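Local coordinates for 3-ketosteroid-delta4-5alpha-dehydrogenase (Rhodococcus jostii, PDB 4AT2), which probably uses its bound FAD to introduce the 4,5 double bond into 3-keto-5alpha-steroids during bacterial steroid catabolism, at residues 158-167 with 182-193; 326-334 with 346-355. All coordinates share one frame; numbering follows the deposited sequence.

Interaction 1. Residues 158-167 with 182-193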
loop_
_atom_site.group_PDB
_atom_site.type_symbol
_atom_site.label_atom_id
_atom_site.label_comp_id
_atom_site.label_asym_id
_atom_site.label_seq_id
_atom_site.Cartn_x
_atom_site.Cartn_y
_atom_site.Cartn_z
ATOM N N PRO A 158 12.477 -23.177 14.889
ATOM C CA PRO A 158 13.440 -24.097 15.493
ATOM C C PRO A 158 13.041 -25.536 15.134
ATOM O O PRO A 158 11.862 -25.876 15.262
ATOM C CB PRO A 158 13.271 -23.839 16.999
ATOM C CG PRO A 158 12.611 -22.504 17.103
ATOM C CD PRO A 158 11.711 -22.434 15.907
ATOM N N PRO A 159 13.990 -26.348 14.634
ATOM C CA PRO A 159 13.700 -27.760 14.324
ATOM C C PRO A 159 13.357 -28.569 15.566
ATOM O O PRO A 159 12.637 -29.568 15.473
ATOM C CB PRO A 159 15.011 -28.273 13.718
ATOM C CG PRO A 159 16.048 -27.277 14.101
ATOM C CD PRO A 159 15.326 -25.959 14.149
ATOM N N PHE A 160 13.868 -28.128 16.712
ATOM C CA PHE A 160 13.636 -28.810 17.976
ATOM C C PHE A 160 12.814 -27.908 18.902
ATOM O O PHE A 160 12.154 -26.969 18.440
ATOM C CB PHE A 160 14.980 -29.240 18.583
ATOM C CG PHE A 160 15.895 -29.930 17.597
ATOM C CD1 PHE A 160 15.547 -31.170 17.051
ATOM C CD2 PHE A 160 17.100 -29.346 17.203
ATOM C CE1 PHE A 160 16.382 -31.807 16.136
ATOM C CE2 PHE A 160 17.941 -29.983 16.293
ATOM C CZ PHE A 160 17.581 -31.213 15.760
ATOM N N ASP A 161 12.840 -28.177 20.201
ATOM C CA ASP A 161 11.973 -27.433 21.114
ATOM C C ASP A 161 12.655 -26.204 21.715
ATOM O O ASP A 161 12.295 -25.776 22.803
ATOM C CB ASP A 161 11.401 -28.354 22.216
ATOM C CG ASP A 161 12.478 -28.956 23.107
ATOM O OD1 ASP A 161 13.661 -28.942 22.711
ATOM O OD2 ASP A 161 12.132 -29.454 24.211
ATOM N N ASP A 162 13.630 -25.640 21.001
ATOM C CA ASP A 162 14.339 -24.454 21.487
ATOM C C ASP A 162 13.422 -23.246 21.602
ATOM O O ASP A 162 12.435 -23.117 20.866
ATOM C CB ASP A 162 15.549 -24.154 20.611
ATOM C CG ASP A 162 16.568 -25.268 20.664
ATOM O OD1 ASP A 162 17.078 -25.559 21.768
ATOM O OD2 ASP A 162 16.833 -25.880 19.616
ATOM N N GLY A 163 13.737 -22.372 22.553
ATOM C CA GLY A 163 12.856 -21.258 22.871
ATOM C C GLY A 163 13.197 -19.922 22.243
ATOM O O GLY A 163 12.378 -19.010 22.257
ATOM N N LEU A 164 14.404 -19.784 21.697
ATOM C CA LEU A 164 14.822 -18.483 21.164
ATOM C C LEU A 164 15.504 -18.617 19.808
ATOM O O LEU A 164 16.306 -19.533 19.589
ATOM C CB LEU A 164 15.731 -17.757 22.179
ATOM C CG LEU A 164 16.126 -16.294 21.922
ATOM C CD1 LEU A 164 14.935 -15.354 22.058
ATOM C CD2 LEU A 164 17.214 -15.896 22.911
ATOM N N MET A 165 15.164 -17.709 18.897
ATOM C CA MET A 165 15.696 -17.747 17.531
ATOM C C MET A 165 15.567 -16.357 16.929
ATOM O O MET A 165 14.631 -15.634 17.257
ATOM C CB MET A 165 14.891 -18.765 16.711
ATOM C CG MET A 165 15.415 -19.037 15.315
ATOM S SD MET A 165 14.454 -20.369 14.552
ATOM C CE MET A 165 14.962 -20.194 12.847
ATOM N N TYR A 166 16.517 -15.974 16.076
ATOM C CA TYR A 166 16.340 -14.772 15.255
ATOM C C TYR A 166 15.143 -14.961 14.346
ATOM O O TYR A 166 14.957 -16.034 13.770
ATOM C CB TYR A 166 17.583 -14.469 14.408
ATOM C CG TYR A 166 18.677 -13.763 15.179
ATOM C CD1 TYR A 166 18.592 -12.390 15.443
ATOM C CD2 TYR A 166 19.797 -14.464 15.649
ATOM C CE1 TYR A 166 19.594 -11.728 16.145
ATOM C CE2 TYR A 166 20.803 -13.811 16.356
ATOM C CZ TYR A 166 20.695 -12.449 16.599
ATOM O OH TYR A 166 21.686 -11.791 17.307
ATOM N N SER A 167 14.332 -13.913 14.204
ATOM C CA SER A 167 13.058 -14.063 13.491
ATOM C C SER A 167 12.668 -12.850 12.639
ATOM O O SER A 167 11.571 -12.823 12.068
ATOM C CB SER A 167 11.933 -14.423 14.493
ATOM O OG SER A 167 11.538 -13.304 15.276
ATOM N N ALA A 182 19.844 -8.766 18.191
ATOM C CA ALA A 182 19.399 -9.548 19.332
ATOM C C ALA A 182 18.233 -10.385 18.831
ATOM O O ALA A 182 17.351 -9.870 18.144
ATOM C CB ALA A 182 18.946 -8.646 20.478
ATOM N N PRO A 183 18.234 -11.682 19.152
ATOM C CA PRO A 183 17.133 -12.546 18.749
ATOM C C PRO A 183 15.928 -12.274 19.627
ATOM O O PRO A 183 16.075 -12.139 20.848
ATOM C CB PRO A 183 17.700 -13.953 18.979
ATOM C CG PRO A 183 18.681 -13.774 20.099
ATOM C CD PRO A 183 19.300 -12.415 19.865
ATOM N N ARG A 184 14.751 -12.207 19.006
ATOM C CA ARG A 184 13.528 -11.867 19.724
ATOM C C ARG A 184 12.404 -12.856 19.440
ATOM O O ARG A 184 11.302 -12.696 19.939
ATOM C CB ARG A 184 13.107 -10.434 19.374
ATOM C CG ARG A 184 14.157 -9.416 19.823
ATOM C CD ARG A 184 13.690 -7.973 19.733
ATOM N NE ARG A 184 14.839 -7.107 20.004
ATOM C CZ ARG A 184 15.578 -6.529 19.061
ATOM N NH1 ARG A 184 15.271 -6.664 17.769
ATOM N NH2 ARG A 184 16.632 -5.801 19.418
ATOM N N GLY A 185 12.681 -13.883 18.638
ATOM C CA GLY A 185 11.672 -14.918 18.406
ATOM C C GLY A 185 11.613 -15.878 19.589
ATOM O O GLY A 185 12.438 -16.793 19.685
ATOM N N HIS A 186 10.649 -15.662 20.489
ATOM C CA HIS A 186 10.442 -16.536 21.659
ATOM C C HIS A 186 9.419 -17.578 21.318
ATOM O O HIS A 186 8.322 -17.237 20.896
ATOM C CB HIS A 186 9.979 -15.721 22.863
ATOM C CG HIS A 186 11.043 -14.808 23.429
ATOM N ND1 HIS A 186 11.594 -13.792 22.724
ATOM C CD2 HIS A 186 11.635 -14.785 24.684
ATOM C CE1 HIS A 186 12.488 -13.155 23.505
ATOM N NE2 HIS A 186 12.510 -13.767 24.704
ATOM N N VAL A 187 9.758 -18.852 21.493
ATOM C CA VAL A 187 8.905 -19.938 20.981
ATOM C C VAL A 187 8.550 -20.880 22.122
ATOM O O VAL A 187 9.442 -21.422 22.765
ATOM C CB VAL A 187 9.616 -20.718 19.845
ATOM C CG1 VAL A 187 8.689 -21.764 19.217
ATOM C CG2 VAL A 187 10.113 -19.749 18.776
ATOM N N PRO A 188 7.250 -21.067 22.395
ATOM C CA PRO A 188 6.891 -21.963 23.494
ATOM C C PRO A 188 7.402 -23.388 23.281
ATOM O O PRO A 188 7.523 -23.848 22.146
ATOM C CB PRO A 188 5.360 -21.922 23.490
ATOM C CG PRO A 188 5.045 -20.561 22.968
ATOM C CD PRO A 188 6.071 -20.328 21.896
ATOM N N GLN A 189 7.696 -24.066 24.385
ATOM C CA GLN A 189 8.273 -25.402 24.354
ATOM C C GLN A 189 7.186 -26.418 24.039
ATOM O O GLN A 189 6.182 -26.511 24.750
ATOM C CB GLN A 189 8.942 -25.722 25.695
ATOM C CG GLN A 189 9.780 -26.996 25.692
ATOM C CD GLN A 189 10.454 -27.257 27.029
ATOM O OE1 GLN A 189 10.125 -26.633 28.045
ATOM N NE2 GLN A 189 11.409 -28.179 27.034
ATOM N N MET A 190 7.403 -27.169 22.966
ATOM C CA MET A 190 6.441 -28.138 22.476
ATOM C C MET A 190 7.150 -29.170 21.608
ATOM O O MET A 190 8.030 -28.822 20.818
ATOM C CB MET A 190 5.370 -27.422 21.657
ATOM C CG MET A 190 4.222 -28.298 21.206
ATOM S SD MET A 190 3.018 -27.300 20.318
ATOM C CE MET A 190 2.044 -28.592 19.539
ATOM N N ASP A 191 6.769 -30.436 21.772
ATOM C CA ASP A 191 7.266 -31.513 20.912
ATOM C C ASP A 191 6.310 -31.804 19.754
ATOM O O ASP A 191 5.089 -31.639 19.882
ATOM C CB ASP A 191 7.503 -32.785 21.726
ATOM C CG ASP A 191 8.635 -32.632 22.730
ATOM O OD1 ASP A 191 9.721 -32.140 22.346
ATOM O OD2 ASP A 191 8.434 -33.010 23.903
ATOM N N GLY A 192 6.876 -32.242 18.630
ATOM C CA GLY A 192 6.096 -32.605 17.447
ATOM C C GLY A 192 5.247 -31.467 16.912
ATOM O O GLY A 192 4.073 -31.663 16.597
ATOM N N LYS A 193 5.844 -30.278 16.819
ATOM C CA LYS A 193 5.152 -29.089 16.309
ATOM C C LYS A 193 4.854 -29.252 14.819
ATOM O O LYS A 193 5.748 -29.577 14.032
ATOM C CB LYS A 193 5.982 -27.819 16.552
ATOM C CG LYS A 193 6.281 -27.522 18.018
ATOM C CD LYS A 193 7.155 -26.280 18.184
ATOM C CE LYS A 193 8.620 -26.561 17.871
ATOM N NZ LYS A 193 9.427 -25.313 17.741
HETATM O O HOH W 1 10.802 -23.543 23.931
HETATM O O HOH W 2 9.856 -24.672 20.533
HETATM O O HOH W 3 13.833 -12.056 16.318
#
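Pro158 CG packs on Val187 CG2 at 4.1 Å. The ammonium group of Lys193 lies nearby and gives a weak hydrogen bond to the carbonyl of Phe160. It also donates to a water that bridges Asp162 O and Pro188 O. Asp161 runs alongside Gln189, both side chains pointing the same way. Gln189 NE2 gives an almost straight bond to Asp161 OD2 (3.2 Å, 172° at the hydrogen), coming from above the carboxylate plane. The other oxygen of Asp161 pairs with Lys147, which probably eases the nearness of Asp191. A second water ties Asp161 O to Val187 O. At Gly163 the backbones close up, and Val187 N donates to Gly163 O at 2.7 Å. Leu164 holds its CG trans to the backbone N (chi1 -171°). From there CD1 sits over one face of the His186 imidazole, 3.8 Å from its centroid, while CD2 meets Pro183 CG. His186 is fixed at both nitrogens, by Arg184 O through ND1 and by Thr93 through NE2. Met165 and Gly185 form a hydrogen-bonded antiparallel pair, each N to the other's O at 3.0 Å. Tyr166 lays its ring on Pro183, whose CB stands 3.8 Å from the ring centroid in a CH-pi contact. Ser167 OG packs on Gly185 CA and bonds to Ser488, a residue of the steroid pocket. The two short strands form an antiparallel pair, with 185-186 central in a three-stranded sheet beside strand 87-88, near both flavin and steroid.

Interaction 2. Residues 326-334 with 346-355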
loop_
_atom_site.group_PDB
_atom_site.type_symbol
_atom_site.label_atom_id
_atom_site.label_comp_id
_atom_site.label_asym_id
_atom_site.label_seq_id
_atom_site.Cartn_x
_atom_site.Cartn_y
_atom_site.Cartn_z
ATOM N N VAL A 326 18.912 -14.356 -7.534
ATOM C CA VAL A 326 18.888 -13.366 -8.600
ATOM C C VAL A 326 17.465 -13.132 -9.065
ATOM O O VAL A 326 16.624 -14.020 -8.968
ATOM C CB VAL A 326 19.822 -13.722 -9.789
ATOM C CG1 VAL A 326 21.273 -13.783 -9.311
ATOM C CG2 VAL A 326 19.385 -15.005 -10.496
ATOM N N ASN A 327 17.189 -11.920 -9.543
ATOM C CA ASN A 327 15.876 -11.609 -10.088
ATOM C C ASN A 327 15.746 -12.055 -11.555
ATOM O O ASN A 327 16.604 -12.784 -12.070
ATOM C CB ASN A 327 15.586 -10.113 -9.883
ATOM C CG ASN A 327 16.532 -9.215 -10.658
ATOM O OD1 ASN A 327 17.244 -9.655 -11.569
ATOM N ND2 ASN A 327 16.530 -7.930 -10.310
ATOM N N GLY A 328 14.678 -11.629 -12.226
ATOM C CA GLY A 328 14.445 -12.013 -13.614
ATOM C C GLY A 328 15.453 -11.440 -14.599
ATOM O O GLY A 328 15.530 -11.894 -15.749
ATOM N N ARG A 329 16.228 -10.449 -14.150
ATOM C CA ARG A 329 17.317 -9.880 -14.949
ATOM C C ARG A 329 18.683 -10.465 -14.556
ATOM O O ARG A 329 19.727 -9.973 -14.990
ATOM C CB ARG A 329 17.348 -8.346 -14.806
ATOM C CG ARG A 329 16.064 -7.645 -15.257
ATOM C CD ARG A 329 16.193 -6.123 -15.187
ATOM N NE ARG A 329 16.280 -5.627 -13.822
ATOM C CZ ARG A 329 15.242 -5.353 -13.041
ATOM N NH1 ARG A 329 13.997 -5.506 -13.486
ATOM N NH2 ARG A 329 15.456 -4.899 -11.815
ATOM N N GLY A 330 18.680 -11.521 -13.742
ATOM C CA GLY A 330 19.933 -12.161 -13.317
ATOM C C GLY A 330 20.754 -11.362 -12.313
ATOM O O GLY A 330 21.955 -11.597 -12.158
ATOM N N GLN A 331 20.098 -10.441 -11.603
ATOM C CA GLN A 331 20.771 -9.529 -10.663
ATOM C C GLN A 331 20.487 -9.904 -9.214
ATOM O O GLN A 331 19.351 -10.225 -8.871
ATOM C CB GLN A 331 20.254 -8.096 -10.858
ATOM C CG GLN A 331 20.502 -7.519 -12.242
ATOM C CD GLN A 331 19.637 -6.302 -12.527
ATOM O OE1 GLN A 331 18.605 -6.095 -11.893
ATOM N NE2 GLN A 331 20.047 -5.499 -13.486
ATOM N N ARG A 332 21.497 -9.811 -8.347
ATOM C CA ARG A 332 21.245 -9.954 -6.906
ATOM C C ARG A 332 20.465 -8.756 -6.361
ATOM O O ARG A 332 20.603 -7.635 -6.868
ATOM C CB ARG A 332 22.555 -10.137 -6.136
ATOM C CG ARG A 332 23.187 -11.494 -6.355
ATOM C CD ARG A 332 24.420 -11.674 -5.481
ATOM N NE ARG A 332 24.110 -11.777 -4.043
ATOM C CZ ARG A 332 24.684 -11.044 -3.084
ATOM N NH1 ARG A 332 25.552 -10.081 -3.391
ATOM N NH2 ARG A 332 24.357 -11.240 -1.805
ATOM N N TYR A 333 19.665 -8.984 -5.321
ATOM C CA TYR A 333 18.810 -7.904 -4.780
ATOM C C TYR A 333 18.588 -7.943 -3.268
ATOM O O TYR A 333 18.053 -6.986 -2.705
ATOM C CB TYR A 333 17.443 -7.911 -5.495
ATOM C CG TYR A 333 16.670 -9.202 -5.284
ATOM C CD1 TYR A 333 16.873 -10.298 -6.134
ATOM C CD2 TYR A 333 15.724 -9.321 -4.254
ATOM C CE1 TYR A 333 16.184 -11.486 -5.956
ATOM C CE2 TYR A 333 15.018 -10.515 -4.066
ATOM C CZ TYR A 333 15.248 -11.584 -4.926
ATOM O OH TYR A 333 14.586 -12.780 -4.764
ATOM N N VAL A 334 18.974 -9.042 -2.613
ATOM C CA VAL A 334 18.761 -9.180 -1.160
ATOM C C VAL A 334 19.890 -10.040 -0.554
ATOM O O VAL A 334 20.297 -11.016 -1.169
ATOM C CB VAL A 334 17.361 -9.783 -0.859
ATOM C CG1 VAL A 334 17.218 -11.212 -1.409
ATOM C CG2 VAL A 334 17.021 -9.715 0.629
ATOM N N MET A 346 10.783 -8.725 -0.440
ATOM C CA MET A 346 11.592 -8.083 -1.477
ATOM C C MET A 346 11.286 -8.688 -2.847
ATOM O O MET A 346 11.216 -7.979 -3.860
ATOM C CB MET A 346 13.088 -8.198 -1.173
ATOM C CG MET A 346 13.548 -7.584 0.137
ATOM S SD MET A 346 13.195 -5.821 0.331
ATOM C CE MET A 346 11.692 -5.842 1.316
ATOM N N THR A 347 11.103 -10.001 -2.867
ATOM C CA THR A 347 10.848 -10.720 -4.114
ATOM C C THR A 347 9.499 -10.323 -4.720
ATOM O O THR A 347 9.431 -9.927 -5.880
ATOM C CB THR A 347 10.943 -12.246 -3.909
ATOM O OG1 THR A 347 12.249 -12.560 -3.394
ATOM C CG2 THR A 347 10.731 -12.992 -5.242
ATOM N N LEU A 348 8.440 -10.424 -3.922
ATOM C CA LEU A 348 7.101 -10.100 -4.402
ATOM C C LEU A 348 6.945 -8.617 -4.688
ATOM O O LEU A 348 6.428 -8.243 -5.737
ATOM C CB LEU A 348 6.041 -10.529 -3.383
ATOM C CG LEU A 348 4.590 -10.178 -3.739
ATOM C CD1 LEU A 348 4.162 -10.919 -5.003
ATOM C CD2 LEU A 348 3.699 -10.561 -2.572
ATOM N N PHE A 349 7.403 -7.777 -3.761
ATOM C CA PHE A 349 7.158 -6.338 -3.883
ATOM C C PHE A 349 8.015 -5.716 -4.980
ATOM O O PHE A 349 7.522 -4.893 -5.771
ATOM C CB PHE A 349 7.464 -5.578 -2.578
ATOM C CG PHE A 349 6.584 -5.930 -1.394
ATOM C CD1 PHE A 349 5.451 -6.741 -1.511
ATOM C CD2 PHE A 349 6.895 -5.392 -0.147
ATOM C CE1 PHE A 349 4.672 -7.023 -0.392
ATOM C CE2 PHE A 349 6.124 -5.677 0.976
ATOM C CZ PHE A 349 5.009 -6.492 0.851
ATOM N N HIS A 350 9.302 -6.070 -5.013
ATOM C CA HIS A 350 10.266 -5.281 -5.788
ATOM C C HIS A 350 10.873 -5.955 -6.980
ATOM O O HIS A 350 11.504 -5.276 -7.804
ATOM C CB HIS A 350 11.368 -4.743 -4.875
ATOM C CG HIS A 350 10.839 -4.070 -3.642
ATOM N ND1 HIS A 350 9.883 -3.117 -3.693
ATOM C CD2 HIS A 350 11.154 -4.237 -2.295
ATOM C CE1 HIS A 350 9.596 -2.705 -2.449
ATOM N NE2 HIS A 350 10.375 -3.383 -1.594
ATOM N N GLN A 351 10.700 -7.278 -7.077
ATOM C CA GLN A 351 11.285 -8.050 -8.184
ATOM C C GLN A 351 10.241 -8.757 -9.045
ATOM O O GLN A 351 10.547 -9.764 -9.727
ATOM C CB GLN A 351 12.345 -9.056 -7.686
ATOM C CG GLN A 351 13.408 -8.480 -6.744
ATOM C CD GLN A 351 14.172 -7.285 -7.303
ATOM O OE1 GLN A 351 14.434 -7.193 -8.507
ATOM N NE2 GLN A 351 14.540 -6.359 -6.420
ATOM N N ASP A 352 9.016 -8.228 -9.009
ATOM C CA ASP A 352 7.881 -8.764 -9.773
ATOM C C ASP A 352 7.675 -10.261 -9.545
ATOM O O ASP A 352 7.276 -10.997 -10.452
ATOM C CB ASP A 352 8.039 -8.465 -11.265
ATOM C CG ASP A 352 6.733 -8.575 -12.016
ATOM O OD1 ASP A 352 5.679 -8.249 -11.428
ATOM O OD2 ASP A 352 6.754 -8.988 -13.194
ATOM N N ASN A 353 7.976 -10.692 -8.323
ATOM C CA ASN A 353 7.805 -12.082 -7.883
ATOM C C ASN A 353 8.697 -13.099 -8.613
ATOM O O ASN A 353 8.425 -14.296 -8.569
ATOM C CB ASN A 353 6.327 -12.499 -7.970
ATOM C CG ASN A 353 5.936 -13.497 -6.909
ATOM O OD1 ASN A 353 6.604 -13.617 -5.875
ATOM N ND2 ASN A 353 4.833 -14.216 -7.145
ATOM N N GLN A 354 9.750 -12.613 -9.272
ATOM C CA GLN A 354 10.662 -13.476 -10.034
ATOM C C GLN A 354 11.969 -13.629 -9.297
ATOM O O GLN A 354 12.646 -12.623 -9.035
ATOM C CB GLN A 354 10.988 -12.872 -11.405
ATOM C CG GLN A 354 9.791 -12.354 -12.165
ATOM C CD GLN A 354 8.879 -13.463 -12.585
ATOM O OE1 GLN A 354 9.216 -14.261 -13.460
ATOM N NE2 GLN A 354 7.699 -13.514 -11.980
ATOM N N ALA A 355 12.332 -14.869 -8.970
ATOM C CA ALA A 355 13.602 -15.147 -8.303
ATOM C C ALA A 355 14.139 -16.502 -8.711
ATOM O O ALA A 355 13.371 -17.413 -9.010
ATOM C CB ALA A 355 13.428 -15.096 -6.785
HETATM O O HOH W 4 12.557 -9.759 -11.608
HETATM O O HOH W 5 13.552 -4.421 -9.521
#
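Gln351 lies against Tyr333 and reaches on to Asn327. Its CG sits over one face of the phenol ring, 3.6 Å from the centroid, and its amide stacks at 29° to the ring plane. The two side chains slide past each other in opposite directions. Beyond the ring, Asn327 ND2 donates to Gln351 OE1 at 2.9 Å, 163° at the hydrogen. The oxygen is met from above its carbonyl plane. The phenol oxygen is held as well: Tyr333 OH donates to Thr347 OG1 at 2.7 Å, and Thr347 is bonded in turn to Ile343 O within the same helix. Ala355 CB comes to the ring edge, 3.3 Å from Tyr333 OH. Met346 CB lies at the edge too, and its CG touches Val334 CG2.

A second shell sets the Asn327 amide. With chi1 at 65°, CG lies between the backbone N and the carbonyl carbon. OD1 then accepts from Arg329 N, making an Asx turn, and from Gln331 N on the opposite face of its plane. The second N-H of ND2 makes a nearly straight bond to Gln331 OE1 at 3.2 Å. Arg329 NE binds the same oxygen. Replacing Asn327 by an alanine would probably leave Gln351 OE1 without the ND2 donor and let the 327-330 turn move. Water 4 links Gly328 N to Gln351 O, and water 5 links Arg329 NH2 to His350 O. Gln331 NE2 bonds to Arg332 O of the second subunit, and His350 ND1 to His350 ND1 of that subunit. With both ends of the Asn327 amide engaged, its rotation is fixed. A polar network thus joins the turn after strand 324-326 to the end of helix 340-350, beside the dimer interface.

How the interactions relate
Interactions 1 and 2 follow one another along the chain and do not touch. Their centres are 29 Å apart, and their nearest atoms about 13 Å. Interaction 1 is the one close to the cofactor and the steroid: the side chain of Val187 is about 7 Å from FAD, and that of Ser167 about 7 Å from 4-androstene-3,17-dione. Interaction 2 lies farther out, with the Thr347 side chain about 13 Å from the steroid. It borders the second subunit, whereas no other chain of the assembly touches interaction 1. Leu348 and Phe349 of helix 340-350 touch strand 309-313, which carries the pocket residues Glu310 and Ala312; Tyr339, just before the helix, also lines the pocket.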